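Side-chain contacts in PLP-Dependent L-Arginine Hydroxylase MppP (Streptomyces wadayamensis, PDB 6C9B), which uses pyridoxal phosphate to oxidise L-arginine to 4-hydroxy-2-ketoarginine and 2-ketoarginine, acting as an oxidase rather than an oxygenase: residues B[43-46]-B[47-50]; B[325-329]-B[330-334]. All coordinates share one frame; numbering follows the deposited sequence.

Contact 1: B[43-46]-B[47-50]; sequences NELP and VLWA
Glu-44 and the residues three and four places on, Val-47 and Leu-48, meet at the first turn of helix 45-54, where Glu-44 holds the N-cap position. The backbone evidence for this is a regular i to i+4 series. Leu-48 N donates to Glu-44 O at 3.0 Å, nearly straight at hydrogen (166°), and reaches the oxygen almost end-on to its C=O bond. Trp-49 N follows on Leu-45 O at 2.8 Å, and Ala-50 N on Pro-46 O at 3.1 Å, this last donor standing above the carbonyl plane. Val-47 N also lies 2.9 Å from Glu-44 O, but its bent approach makes that bond weak. Glu-44 O is therefore gripped by one good and one weak bond. Pro-46 has no N-H to give, which costs little in a first turn, since its leading amides have no carbonyl of the same helix four residues back.

Among the apolar contacts, Leu-45 CD2 and Leu-48 CD1 approach loosely at 4.4 Å. Both leucines are buried against helix 256-291, Leu-45 on Leu-261 and Leu-48 on Leu-257. Leu-45 also packs on Trp-49 of the second subunit, and Pro-46 on that subunit's Val-42, so this turn forms part of the dimer interface. Trp-49 has CG trans to its own N (chi1 -170°), which swings the indole off the turn while its CB remains 3.4 Å from Leu-45 O.

At the exposed side, Glu-44 and Val-47 run side by side in the same direction. The bend at chi2 of Glu-44 (-110°) turns the carboxylate out beside Val-47, with OE2 3.8 Å from the methyl CG2 of Val-47.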
loop_
_atom_site.group_PDB
_atom_site.type_symbol
_atom_site.label_atom_id
_atom_site.label_comp_id
_atom_site.label_asym_id
_atom_site.label_seq_id
_atom_site.Cartn_x
_atom_site.Cartn_y
_atom_site.Cartn_z
ATOM N N ASN B 43 -15.462 8.227 -17.699
ATOM C CA ASN B 43 -15.277 8.563 -19.111
ATOM C C ASN B 43 -14.269 9.684 -19.301
ATOM O O ASN B 43 -13.682 9.814 -20.388
ATOM C CB ASN B 43 -16.604 8.973 -19.733
ATOM C CG ASN B 43 -17.568 7.816 -19.855
ATOM O OD1 ASN B 43 -17.158 6.661 -19.842
ATOM N ND2 ASN B 43 -18.858 8.129 -20.001
ATOM N N GLU B 44 -14.102 10.519 -18.276
ATOM C CA GLU B 44 -13.191 11.655 -18.268
ATOM C C GLU B 44 -11.820 11.315 -17.701
ATOM O O GLU B 44 -11.014 12.228 -17.498
ATOM C CB GLU B 44 -13.784 12.794 -17.431
ATOM C CG GLU B 44 -15.050 13.402 -18.014
ATOM C CD GLU B 44 -14.815 14.800 -18.541
ATOM O OE1 GLU B 44 -14.972 15.765 -17.759
ATOM O OE2 GLU B 44 -14.449 14.929 -19.730
ATOM N N LEU B 45 -11.529 10.041 -17.457
ATOM C CA LEU B 45 -10.227 9.681 -16.903
ATOM C C LEU B 45 -9.055 10.208 -17.721
ATOM O O LEU B 45 -8.041 10.581 -17.112
ATOM C CB LEU B 45 -10.109 8.160 -16.760
ATOM C CG LEU B 45 -10.655 7.601 -15.460
ATOM C CD1 LEU B 45 -10.777 6.103 -15.568
ATOM C CD2 LEU B 45 -9.738 7.990 -14.314
ATOM N N PRO B 46 -9.093 10.249 -19.052
ATOM C CA PRO B 46 -7.957 10.855 -19.774
ATOM C C PRO B 46 -7.781 12.340 -19.487
ATOM O O PRO B 46 -6.644 12.833 -19.525
ATOM C CB PRO B 46 -8.293 10.598 -21.255
ATOM C CG PRO B 46 -9.243 9.421 -21.219
ATOM C CD PRO B 46 -10.043 9.594 -19.966
ATOM N N VAL B 47 -8.876 13.071 -19.223
ATOM C CA VAL B 47 -8.779 14.483 -18.849
ATOM C C VAL B 47 -8.193 14.622 -17.446
ATOM O O VAL B 47 -7.353 15.497 -17.175
ATOM C CB VAL B 47 -10.166 15.144 -18.932
ATOM C CG1 VAL B 47 -10.090 16.613 -18.508
ATOM C CG2 VAL B 47 -10.739 15.011 -20.333
ATOM N N LEU B 48 -8.651 13.782 -16.525
ATOM C CA LEU B 48 -8.092 13.783 -15.183
ATOM C C LEU B 48 -6.618 13.399 -15.194
ATOM O O LEU B 48 -5.838 13.903 -14.376
ATOM C CB LEU B 48 -8.883 12.825 -14.296
ATOM C CG LEU B 48 -10.357 13.189 -14.070
ATOM C CD1 LEU B 48 -11.059 12.062 -13.339
ATOM C CD2 LEU B 48 -10.485 14.473 -13.265
ATOM N N TRP B 49 -6.221 12.501 -16.100
ATOM C CA TRP B 49 -4.805 12.154 -16.230
ATOM C C TRP B 49 -3.986 13.376 -16.637
ATOM O O TRP B 49 -2.971 13.711 -16.011
ATOM C CB TRP B 49 -4.636 11.036 -17.254
ATOM C CG TRP B 49 -3.236 10.458 -17.284
ATOM C CD1 TRP B 49 -2.111 11.094 -17.719
ATOM C CD2 TRP B 49 -2.815 9.149 -16.865
ATOM N NE1 TRP B 49 -1.026 10.274 -17.601
ATOM C CE2 TRP B 49 -1.422 9.078 -17.065
ATOM C CE3 TRP B 49 -3.470 8.034 -16.336
ATOM C CZ2 TRP B 49 -0.678 7.936 -16.764
ATOM C CZ3 TRP B 49 -2.716 6.907 -16.019
ATOM C CH2 TRP B 49 -1.349 6.864 -16.249
ATOM N N ALA B 50 -4.432 14.072 -17.680
ATOM C CA ALA B 50 -3.749 15.284 -18.107
ATOM C C ALA B 50 -3.698 16.324 -16.995
ATOM O O ALA B 50 -2.669 16.987 -16.807
ATOM C CB ALA B 50 -4.447 15.840 -19.347
#

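Contact 2: B[325-329]-B[330-334]; sequences ELQRH and HVFAL
A Schellman motif closes helix 319-327 here and turns the chain into strand 331-335, with His-330 as its C-prime residue. Leu-326 and Val-331 are joined by the longer of its two bonds, Val-331 N to Leu-326 O at 3.2 Å. The shorter, His-330 N to Gln-327 O at 2.7 Å, closes a type I turn from Gln-327 to His-330. His-330 carries the positive phi (63°) that lets the chain reverse. Both donors stand above the plane of the carbonyl they reach. Leu-326 O also takes the N-H of His-329, which arrives from the face opposite to Val-331 N; one oxygen is thus held from two sides.

The hydrophobic part of the motif is read from side-chain distances. Both methyls of Leu-326 reach Val-331 CG1, CD2 the nearer at 4.0 Å, and CD1 goes on to Ala-333 CB at 3.9 Å. Leu-326 and Val-331 slant across each other, and both continue onto helix 359-372, at Val-368 and Ser-365 respectively. On another flank, CG of Gln-327 lies 3.8 Å from CE1 of the Phe-332 ring, which it meets obliquely. Gln-327 CA also makes a CA-H...O contact with Val-331 O.

The His-329 side chain adds a further polar tie. With CG beside the backbone N (chi1 -62°), the imidazole doubles back along the helix, and ND1 donates to Glu-325 O at 3.0 Å, the acceptor lying in the ring plane at its edge. Phe-332 next pairs through its backbone with Leu-23 and Ile-25. Paired amide bonds with a hydrophobic contact across them are the signature of a Schellman C-cap, here making a helix-to-strand connection.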
loop_
_atom_site.group_PDB
_atom_site.type_symbol
_atom_site.label_atom_id
_atom_site.label_comp_id
_atom_site.label_asym_id
_atom_site.label_seq_id
_atom_site.Cartn_x
_atom_site.Cartn_y
_atom_site.Cartn_z
ATOM N N GLU B 325 -21.510 -25.115 2.753
ATOM C CA GLU B 325 -22.630 -25.510 1.913
ATOM C C GLU B 325 -22.934 -24.432 0.880
ATOM O O GLU B 325 -23.320 -24.744 -0.255
ATOM C CB GLU B 325 -23.848 -25.817 2.771
ATOM C CG GLU B 325 -23.998 -27.298 3.075
ATOM C CD GLU B 325 -24.997 -27.570 4.183
ATOM O OE1 GLU B 325 -26.217 -27.446 3.937
ATOM O OE2 GLU B 325 -24.556 -27.898 5.306
ATOM N N LEU B 326 -22.734 -23.168 1.241
ATOM C CA LEU B 326 -22.883 -22.088 0.270
ATOM C C LEU B 326 -21.893 -22.246 -0.872
ATOM O O LEU B 326 -22.250 -22.097 -2.047
ATOM C CB LEU B 326 -22.674 -20.735 0.950
ATOM C CG LEU B 326 -23.883 -20.059 1.562
ATOM C CD1 LEU B 326 -23.436 -18.686 2.005
ATOM C CD2 LEU B 326 -25.046 -19.944 0.585
ATOM N N GLN B 327 -20.647 -22.566 -0.546
ATOM C CA GLN B 327 -19.597 -22.576 -1.559
ATOM C C GLN B 327 -19.805 -23.697 -2.563
ATOM O O GLN B 327 -19.448 -23.548 -3.736
ATOM C CB GLN B 327 -18.225 -22.671 -0.879
ATOM C CG GLN B 327 -17.125 -23.310 -1.695
ATOM C CD GLN B 327 -17.117 -24.818 -1.572
ATOM O OE1 GLN B 327 -17.209 -25.361 -0.471
ATOM N NE2 GLN B 327 -17.022 -25.505 -2.702
ATOM N N ARG B 328 -20.397 -24.811 -2.131
ATOM C CA ARG B 328 -20.756 -25.876 -3.058
ATOM C C ARG B 328 -21.736 -25.396 -4.123
ATOM O O ARG B 328 -21.839 -26.018 -5.186
ATOM C CB ARG B 328 -21.330 -27.053 -2.261
ATOM C CG ARG B 328 -20.293 -27.706 -1.341
ATOM C CD ARG B 328 -20.913 -28.502 -0.192
ATOM N NE ARG B 328 -21.600 -29.706 -0.645
ATOM C CZ ARG B 328 -22.898 -29.784 -0.927
ATOM N NH1 ARG B 328 -23.683 -28.720 -0.805
ATOM N NH2 ARG B 328 -23.417 -30.936 -1.332
ATOM N N HIS B 329 -22.447 -24.296 -3.867
ATOM C CA HIS B 329 -23.282 -23.638 -4.861
ATOM C C HIS B 329 -22.605 -22.415 -5.463
ATOM O O HIS B 329 -23.274 -21.592 -6.096
ATOM C CB HIS B 329 -24.626 -23.250 -4.238
ATOM C CG HIS B 329 -25.419 -24.430 -3.770
ATOM N ND1 HIS B 329 -25.062 -25.175 -2.666
ATOM C CD2 HIS B 329 -26.520 -25.025 -4.285
ATOM C CE1 HIS B 329 -25.923 -26.164 -2.508
ATOM N NE2 HIS B 329 -26.818 -26.097 -3.479
ATOM N N HIS B 330 -21.297 -22.280 -5.267
ATOM C CA HIS B 330 -20.501 -21.189 -5.828
ATOM C C HIS B 330 -20.923 -19.819 -5.300
ATOM O O HIS B 330 -20.748 -18.809 -5.984
ATOM C CB HIS B 330 -20.549 -21.214 -7.358
ATOM C CG HIS B 330 -20.207 -22.549 -7.940
ATOM N ND1 HIS B 330 -21.164 -23.468 -8.312
ATOM C CD2 HIS B 330 -19.010 -23.129 -8.193
ATOM C CE1 HIS B 330 -20.572 -24.552 -8.781
ATOM N NE2 HIS B 330 -19.265 -24.371 -8.721
ATOM N N VAL B 331 -21.476 -19.772 -4.086
ATOM C CA VAL B 331 -21.746 -18.526 -3.366
ATOM C C VAL B 331 -20.719 -18.412 -2.257
ATOM O O VAL B 331 -20.499 -19.378 -1.516
ATOM C CB VAL B 331 -23.169 -18.497 -2.786
ATOM C CG1 VAL B 331 -23.357 -17.319 -1.850
ATOM C CG2 VAL B 331 -24.191 -18.465 -3.934
ATOM N N PHE B 332 -20.099 -17.240 -2.140
ATOM C CA PHE B 332 -19.028 -17.024 -1.163
ATOM C C PHE B 332 -19.387 -15.906 -0.197
ATOM O O PHE B 332 -19.354 -14.722 -0.555
ATOM C CB PHE B 332 -17.709 -16.719 -1.866
ATOM C CG PHE B 332 -17.166 -17.883 -2.624
ATOM C CD1 PHE B 332 -16.344 -18.807 -2.000
ATOM C CD2 PHE B 332 -17.501 -18.079 -3.959
ATOM C CE1 PHE B 332 -15.848 -19.894 -2.698
ATOM C CE2 PHE B 332 -17.009 -19.164 -4.650
ATOM C CZ PHE B 332 -16.186 -20.074 -4.019
ATOM N N ALA B 333 -19.650 -16.280 1.060
ATOM C CA ALA B 333 -19.858 -15.334 2.141
ATOM C C ALA B 333 -18.643 -15.383 3.071
ATOM O O ALA B 333 -17.572 -15.875 2.688
ATOM C CB ALA B 333 -21.176 -15.651 2.854
ATOM N N LEU B 334 -18.786 -14.828 4.269
ATOM C CA LEU B 334 -17.668 -14.753 5.198
ATOM C C LEU B 334 -18.087 -15.269 6.569
ATOM O O LEU B 334 -19.026 -14.716 7.174
ATOM C CB LEU B 334 -17.189 -13.306 5.273
ATOM C CG LEU B 334 -15.809 -12.979 5.778
ATOM C CD1 LEU B 334 -14.796 -13.667 4.916
ATOM C CD2 LEU B 334 -15.641 -11.452 5.742
#

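Overall arrangement
Contacts 1 and 2 sit at opposite kinds of helix end: 43-50 begins helix 45-54, while 325-334 ends helix 319-327 and enters a strand. They share no element; their centres are 39 Å apart and their nearest atoms about 27 Å. Each is partly buried, mixing three buried residues with exposed ones. Contact 1 lies at the subunit interface, and its leucines use helix 256-291; contact 2 touches no other chain and rests on helix 359-372 within its own subunit. The chemistry differs accordingly: ordinary helical bonds from N-H to the carbonyl four residues back at the start, against the paired bonds of a Schellman motif plus a histidine-to-carbonyl bond at the finish.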